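Local coordinates for protein acetylornithine aminotransferase (Aquifex aeolicus, PDB 2EH6) that catalyses the pyridoxal-phosphate-dependent transfer of an amino group from N(2)-acetyl-L-ornithine to 2-oxoglutarate, a step of arginine biosynthesis, as a homodimer, at residues 40-43 and 44-48. Residues are numbered along the deposited sequence; the frame is centred on the assembly and turned at random.
Sequences NSLG and HAYPK
A chi1 of -169° swings the Y46 ring away from its backbone N and back over L42, whose own chi1 of -55°, with CG opposite the carbonyl carbon, carries the CD1 methyl to the same ring. L42 CB sits above one ring face, offset toward the rim and 4.0 Å from the Y46 centroid, a CH-pi contact, while L42 CD1 comes within 3.6 Å of Y46 CD2. The backbone contributes too, as L42 O approaches Y46 CD1 to 3.4 Å. At its far end Y46 OH is hydrogen-bonded to E287 of helix 275-308, the helix against which L42 also packs. Without the ring, as with an alanine at Y46, the L42 side chain would probably lose its cover on this side and E287 its phenol partner. A type I beta turn from N40 to G43, closed by G43 N to N40 O at 2.9 Å, reverses the chain ahead of helix 47-59, with Y46 as its N-cap residue; G43 has a positive phi, which favours glycine. From the first residue of the turn, the N40 amide meets the H44 ring obliquely, the two planes 49° apart, with N40 ND2 3.4 Å from H44 CE1. A water in the plane of the imidazole, 3.0 Å from H44 NE2, also accepts a weak bond from N40 ND2, which in addition donates to the carbonyl of H62 of the second subunit. H44 packs on that same residue, placing this end of the loop at the dimer interface. A second water spans the bend, donating to both L42 O and H44 O, the latter at 2.8 Å.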
loop_
_atom_site.group_PDB
_atom_site.type_symbol
_atom_site.label_atom_id
_atom_site.label_comp_id
_atom_site.label_asym_id
_atom_site.label_seq_id
_atom_site.Cartn_x
_atom_site.Cartn_y
_atom_site.Cartn_z
ATOM N N ASN A 40 13.336 9.640 -0.163
ATOM C CA ASN A 40 13.850 10.450 -1.259
ATOM C C ASN A 40 15.332 10.181 -1.491
ATOM O O ASN A 40 16.178 11.051 -1.298
ATOM C CB ASN A 40 13.592 11.931 -0.968
ATOM C CG ASN A 40 12.117 12.218 -0.732
ATOM O OD1 ASN A 40 11.271 11.920 -1.577
ATOM N ND2 ASN A 40 11.802 12.786 0.417
ATOM N N SER A 41 15.627 8.952 -1.914
ATOM C CA SER A 41 16.992 8.502 -2.179
ATOM C C SER A 41 17.817 9.421 -3.083
ATOM O O SER A 41 19.030 9.574 -2.873
ATOM C CB SER A 41 16.964 7.089 -2.780
ATOM O OG SER A 41 16.063 7.013 -3.873
ATOM N N LEU A 42 17.174 10.015 -4.089
ATOM C CA LEU A 42 17.871 10.916 -5.011
ATOM C C LEU A 42 17.524 12.389 -4.769
ATOM O O LEU A 42 17.701 13.234 -5.654
ATOM C CB LEU A 42 17.541 10.553 -6.462
ATOM C CG LEU A 42 17.809 9.101 -6.876
ATOM C CD1 LEU A 42 17.436 8.908 -8.339
ATOM C CD2 LEU A 42 19.273 8.755 -6.655
ATOM N N GLY A 43 17.042 12.697 -3.571
ATOM C CA GLY A 43 16.677 14.070 -3.263
ATOM C C GLY A 43 15.411 14.475 -3.997
ATOM O O GLY A 43 14.650 13.619 -4.451
ATOM N N HIS A 44 15.191 15.780 -4.131
ATOM C CA HIS A 44 14.003 16.295 -4.799
ATOM C C HIS A 44 14.314 16.876 -6.169
ATOM O O HIS A 44 15.416 17.374 -6.415
ATOM C CB HIS A 44 13.358 17.376 -3.929
ATOM C CG HIS A 44 13.013 16.910 -2.550
ATOM N ND1 HIS A 44 11.837 16.252 -2.258
ATOM C CD2 HIS A 44 13.702 16.981 -1.389
ATOM C CE1 HIS A 44 11.817 15.939 -0.976
ATOM N NE2 HIS A 44 12.937 16.370 -0.425
ATOM N N ALA A 45 13.330 16.815 -7.058
ATOM C CA ALA A 45 13.470 17.352 -8.401
ATOM C C ALA A 45 14.710 16.831 -9.117
ATOM O O ALA A 45 15.333 17.551 -9.901
ATOM C CB ALA A 45 13.503 18.886 -8.347
ATOM N N TYR A 46 15.075 15.584 -8.841
ATOM C CA TYR A 46 16.230 14.983 -9.489
ATOM C C TYR A 46 15.908 14.940 -10.984
ATOM O O TYR A 46 14.983 14.251 -11.403
ATOM C CB TYR A 46 16.449 13.567 -8.952
ATOM C CG TYR A 46 17.760 12.957 -9.372
ATOM C CD1 TYR A 46 18.959 13.381 -8.804
ATOM C CD2 TYR A 46 17.804 11.943 -10.332
ATOM C CE1 TYR A 46 20.172 12.812 -9.177
ATOM C CE2 TYR A 46 19.012 11.366 -10.711
ATOM C CZ TYR A 46 20.189 11.805 -10.128
ATOM O OH TYR A 46 21.379 11.221 -10.480
ATOM N N PRO A 47 16.672 15.679 -11.807
ATOM C CA PRO A 47 16.475 15.746 -13.260
ATOM C C PRO A 47 16.076 14.456 -13.983
ATOM O O PRO A 47 15.030 14.397 -14.626
ATOM C CB PRO A 47 17.809 16.305 -13.760
ATOM C CG PRO A 47 18.189 17.238 -12.663
ATOM C CD PRO A 47 17.890 16.418 -11.417
ATOM N N LYS A 48 16.904 13.423 -13.886
ATOM C CA LYS A 48 16.597 12.176 -14.573
ATOM C C LYS A 48 15.265 11.585 -14.114
ATOM O O LYS A 48 14.487 11.085 -14.927
ATOM C CB LYS A 48 17.718 11.159 -14.363
ATOM C CG LYS A 48 17.553 9.890 -15.183
ATOM C CD LYS A 48 18.702 8.918 -14.936
ATOM C CE LYS A 48 18.585 7.676 -15.808
ATOM N NZ LYS A 48 19.768 6.780 -15.641
HETATM O O HOH W 1 12.316 14.841 2.036
HETATM O O HOH W 2 17.729 15.818 -6.465
HETATM O O HOH W 3 13.061 13.811 -7.525
#